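PDB 2WW2: alpha-1,2-mannosidase, which hydrolyses alpha-mannosidic linkages with inversion of configuration, as a calcium-dependent glycoside hydrolase of family 92 from a human gut symbiont. Local coordinates for residues 454-459 and 473-478; 381-386 and 448-453. One frame throughout, in Å; residues are numbered along the deposited sequence.

How the contacts relate
Along the chain, segment 381-386 comes first, at the start of helix 383-393. About 60 residues later, half of them helical, the chain returns in helix 444-465, and contact 2 closes this long loop through 448-453. The same helix continues into 454-459, where contact 1 begins; it closes a much shorter loop, only 13 residues long, through 473-478, on helix 468-475 and the residues that follow. The two contacts are therefore in series, neither nested nor crossing, with centres about 10 Å apart. Helix 444-465 is the shared element, tied to helix 383-393 and to helix 468-475. The two contacts also touch, CG1 of Ile-458 lying 3.6 Å from CG1 of Val-385.

Contact 1. Residues 454-459 and 473-478; sequences ADWCIA and QYYQKA
The backbones of Ala-459 and Tyr-474 approach to 4.8 Å between their CA atoms, and the CA atoms of Trp-456 and Ala-478 are equally close, so the two segments run in opposite directions. Two methyl groups sit squarely over two tyrosine rings. CG2 of Ile-458, anti to its own backbone N, lies 3.7 Å from the centroid of the Tyr-474 ring in a CH-pi contact. CB of Ala-459 does the same for Tyr-475, 3.4 Å from that centroid; alanine suits the place, its single methyl being small enough for the ring to lie close to the helix backbone. With CG beside its backbone N (chi1 -83°), Tyr-475 begins the turn that carries its ring over Ala-459, and its hydroxyl is hydrogen-bonded to Glu-463 OE1. CB of Trp-456 packs against CB of Ala-478 at 3.9 Å, while its indole NE1 is hydrogen-bonded to Tyr-733 OH. On the polar side, Asp-455 OD1 meets the edge of the Tyr-474 ring in its plane, 3.4 Å from CE1. A water accepts from Lys-477 NZ at 2.7 Å and donates to Asp-455 OD1, joining opposite charges not in direct contact. Arg-424 and Tyr-430 also grip the buried carboxylate, and Lys-477 has its own salt bridge to Asp-431. Helix 444-465 turns back through helix 468-475 and the irregular turn after it, an antiparallel helical hairpin consistent with the (alpha/alpha)6 barrel of six-hairpin glycosidases.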
# COMPACT_ATOMS: atom_id res chain seq x y z
N ALA A 454 9.88 32.02 9.15
CA ALA A 454 9.58 33.43 8.94
C ALA A 454 10.32 34.26 9.99
O ALA A 454 10.80 35.36 9.71
CB ALA A 454 8.06 33.69 9.04
N ASP A 455 10.41 33.74 11.21
CA ASP A 455 11.11 34.47 12.25
C ASP A 455 12.61 34.56 11.94
O ASP A 455 13.25 35.59 12.19
CB ASP A 455 10.85 33.83 13.62
CG ASP A 455 9.43 34.04 14.09
OD1 ASP A 455 8.80 35.05 13.66
OD2 ASP A 455 8.93 33.22 14.90
N TRP A 456 13.18 33.48 11.41
CA TRP A 456 14.57 33.54 10.93
C TRP A 456 14.70 34.63 9.85
O TRP A 456 15.64 35.44 9.88
CB TRP A 456 15.03 32.15 10.43
CG TRP A 456 16.36 32.19 9.76
CD1 TRP A 456 17.60 32.04 10.34
CD2 TRP A 456 16.60 32.40 8.36
NE1 TRP A 456 18.59 32.14 9.39
CE2 TRP A 456 18.00 32.36 8.16
CE3 TRP A 456 15.76 32.60 7.26
CZ2 TRP A 456 18.58 32.53 6.91
CZ3 TRP A 456 16.34 32.76 6.01
CH2 TRP A 456 17.74 32.74 5.85
N CYS A 457 13.75 34.71 8.91
CA CYS A 457 13.83 35.77 7.87
C CYS A 457 13.82 37.16 8.50
O CYS A 457 14.57 38.05 8.08
CB CYS A 457 12.66 35.69 6.89
SG CYS A 457 12.70 34.26 5.82
N ILE A 458 12.96 37.37 9.50
CA ILE A 458 12.87 38.69 10.13
C ILE A 458 14.16 39.01 10.88
O ILE A 458 14.62 40.16 10.86
CB ILE A 458 11.64 38.81 11.07
CG1 ILE A 458 10.36 38.77 10.22
CG2 ILE A 458 11.72 40.11 11.92
CD1 ILE A 458 9.07 38.56 11.07
N ALA A 459 14.74 38.00 11.52
CA ALA A 459 16.02 38.22 12.22
C ALA A 459 17.10 38.66 11.21
O ALA A 459 17.87 39.59 11.46
CB ALA A 459 16.46 36.96 12.94
N GLN A 473 16.21 39.02 19.16
CA GLN A 473 14.87 38.57 19.58
C GLN A 473 14.33 37.50 18.63
O GLN A 473 13.71 36.52 19.05
CB GLN A 473 13.88 39.72 19.61
CG GLN A 473 13.99 40.65 20.80
CD GLN A 473 13.12 41.87 20.61
OE1 GLN A 473 13.60 43.01 20.73
NE2 GLN A 473 11.86 41.65 20.29
N TYR A 474 14.53 37.72 17.33
CA TYR A 474 13.96 36.83 16.34
C TYR A 474 14.81 35.59 16.10
O TYR A 474 14.26 34.52 15.85
CB TYR A 474 13.61 37.60 15.04
CG TYR A 474 12.25 38.24 15.15
CD1 TYR A 474 11.11 37.57 14.70
CD2 TYR A 474 12.08 39.49 15.76
CE1 TYR A 474 9.85 38.12 14.82
CE2 TYR A 474 10.81 40.04 15.90
CZ TYR A 474 9.71 39.35 15.43
OH TYR A 474 8.46 39.89 15.55
N TYR A 475 16.13 35.73 16.18
CA TYR A 475 17.01 34.57 16.09
C TYR A 475 16.71 33.58 17.21
O TYR A 475 16.85 32.36 17.03
CB TYR A 475 18.49 34.99 16.13
CG TYR A 475 19.04 35.44 14.77
CD1 TYR A 475 18.91 34.63 13.65
CD2 TYR A 475 19.74 36.65 14.64
CE1 TYR A 475 19.43 35.01 12.43
CE2 TYR A 475 20.25 37.05 13.41
CZ TYR A 475 20.11 36.22 12.32
OH TYR A 475 20.61 36.60 11.10
N GLN A 476 16.25 34.08 18.35
CA GLN A 476 15.85 33.20 19.45
C GLN A 476 14.69 32.29 19.07
O GLN A 476 14.50 31.25 19.69
CB GLN A 476 15.51 34.00 20.71
N LYS A 477 13.91 32.67 18.06
CA LYS A 477 12.76 31.84 17.66
C LYS A 477 13.08 30.92 16.47
O LYS A 477 12.35 29.95 16.21
CB LYS A 477 11.55 32.73 17.34
CG LYS A 477 11.19 33.74 18.44
CD LYS A 477 10.06 34.66 17.93
CE LYS A 477 9.86 35.88 18.81
NZ LYS A 477 8.53 36.50 18.55
N ALA A 478 14.16 31.22 15.76
CA ALA A 478 14.56 30.45 14.59
C ALA A 478 14.66 28.95 14.86
O ALA A 478 14.32 28.14 14.01
CB ALA A 478 15.89 30.99 14.01
O HOH W 1 7.47 36.24 16.03

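Contact 2. Residues 381-386 and 448-453; sequences GNNSVS and TLEYAY
The hydroxyl of Tyr-453 is approached by Ser-386 OG, 2.9 Å from its OH, and is also hydrogen-bonded to the carbonyl O of Pro-647. A serine suits this place because its short side chain, with OG anti to the backbone N (chi1 173°), brings a polar atom to the far end of the long tyrosine. Two waters join the backbone before helix 383-393 to helix 444-465. One accepts from Asn-382 N at 2.8 Å and donates to Glu-450 O. The other accepts from Gly-381 N and donates to Tyr-451 OH at 2.8 Å, a hydroxyl bonded also to Asp-425 O. CA of Gly-381 meets the edge of the Tyr-451 ring, 4.0 Å from CE1, and lies 3.9 Å from CB of Glu-450. Its positive phi (98°) belongs with glycine here, since a side chain would be jammed against the preceding carbonyl O. Glu-450 bends at chi2 (-81°) and its OE2 makes a salt bridge with Arg-336, which would offset the buried charge. The buried N-terminal end of helix 383-393 packed on helix 444-465, two helices not adjacent in sequence, with waters satisfying the backbone, is consistent with the interior of the family's (alpha/alpha)6 barrel.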
# COMPACT_ATOMS: atom_id res chain seq x y z
N GLY A 381 1.14 30.21 7.34
CA GLY A 381 2.50 30.76 7.30
C GLY A 381 2.56 32.27 7.21
O GLY A 381 1.53 32.94 7.09
N ASN A 382 3.79 32.81 7.26
CA ASN A 382 4.02 34.23 7.10
C ASN A 382 5.04 34.41 5.97
O ASN A 382 6.04 35.12 6.11
CB ASN A 382 4.59 34.83 8.41
CG ASN A 382 3.56 34.87 9.54
OD1 ASN A 382 2.33 34.91 9.31
ND2 ASN A 382 4.05 34.84 10.75
N ASN A 383 4.79 33.75 4.85
CA ASN A 383 5.77 33.77 3.79
C ASN A 383 5.81 35.07 2.97
O ASN A 383 6.72 35.27 2.16
CB ASN A 383 5.66 32.51 2.94
CG ASN A 383 5.88 31.26 3.77
OD1 ASN A 383 4.99 30.41 3.91
ND2 ASN A 383 7.06 31.17 4.37
N SER A 384 4.85 35.95 3.21
CA SER A 384 4.98 37.32 2.74
C SER A 384 6.38 37.86 3.14
O SER A 384 7.03 38.60 2.39
CB SER A 384 3.91 38.21 3.38
OG SER A 384 3.93 38.07 4.81
N VAL A 385 6.80 37.52 4.35
CA VAL A 385 8.08 37.98 4.86
C VAL A 385 9.23 37.46 4.00
O VAL A 385 10.19 38.17 3.69
CB VAL A 385 8.26 37.50 6.32
CG1 VAL A 385 9.65 37.82 6.81
CG2 VAL A 385 7.17 38.18 7.21
N SER A 386 9.12 36.22 3.58
CA SER A 386 10.16 35.61 2.76
C SER A 386 10.35 36.37 1.44
O SER A 386 11.48 36.64 1.03
CB SER A 386 9.84 34.14 2.48
OG SER A 386 10.77 33.61 1.55
N THR A 448 3.87 26.04 13.25
CA THR A 448 5.08 26.29 14.03
C THR A 448 6.31 26.26 13.12
O THR A 448 7.20 27.12 13.21
CB THR A 448 5.26 25.22 15.13
OG1 THR A 448 4.12 25.22 16.00
CG2 THR A 448 6.51 25.49 15.97
N LEU A 449 6.38 25.25 12.26
CA LEU A 449 7.52 25.12 11.36
C LEU A 449 7.62 26.28 10.36
O LEU A 449 8.72 26.81 10.10
CB LEU A 449 7.51 23.74 10.66
CG LEU A 449 7.66 22.55 11.63
CD1 LEU A 449 7.19 21.22 11.01
CD2 LEU A 449 9.10 22.40 12.17
N GLU A 450 6.50 26.70 9.80
CA GLU A 450 6.50 27.86 8.91
C GLU A 450 6.90 29.13 9.67
O GLU A 450 7.62 29.99 9.15
CB GLU A 450 5.10 28.05 8.29
CG GLU A 450 4.62 26.89 7.38
CD GLU A 450 5.19 26.96 5.96
OE1 GLU A 450 5.69 28.04 5.58
OE2 GLU A 450 5.15 25.92 5.22
N TYR A 451 6.45 29.25 10.91
CA TYR A 451 6.74 30.45 11.70
C TYR A 451 8.22 30.56 12.12
O TYR A 451 8.77 31.67 12.15
CB TYR A 451 5.89 30.51 12.96
CG TYR A 451 4.38 30.55 12.75
CD1 TYR A 451 3.82 30.82 11.50
CD2 TYR A 451 3.53 30.31 13.81
CE1 TYR A 451 2.44 30.84 11.33
CE2 TYR A 451 2.14 30.34 13.66
CZ TYR A 451 1.61 30.60 12.41
OH TYR A 451 0.25 30.62 12.25
N ALA A 452 8.84 29.44 12.47
CA ALA A 452 10.26 29.46 12.84
C ALA A 452 11.10 29.98 11.66
O ALA A 452 12.06 30.73 11.83
CB ALA A 452 10.72 28.07 13.27
N TYR A 453 10.71 29.58 10.45
CA TYR A 453 11.36 30.07 9.24
C TYR A 453 11.13 31.58 9.01
O TYR A 453 12.07 32.34 8.69
CB TYR A 453 10.86 29.28 8.02
CG TYR A 453 11.26 29.92 6.69
CD1 TYR A 453 12.58 29.99 6.30
CD2 TYR A 453 10.28 30.46 5.83
CE1 TYR A 453 12.95 30.58 5.08
CE2 TYR A 453 10.63 31.05 4.63
CZ TYR A 453 11.96 31.10 4.26
OH TYR A 453 12.31 31.69 3.08
O HOH W 2 -0.73 30.37 9.67
O HOH W 3 6.25 31.38 7.11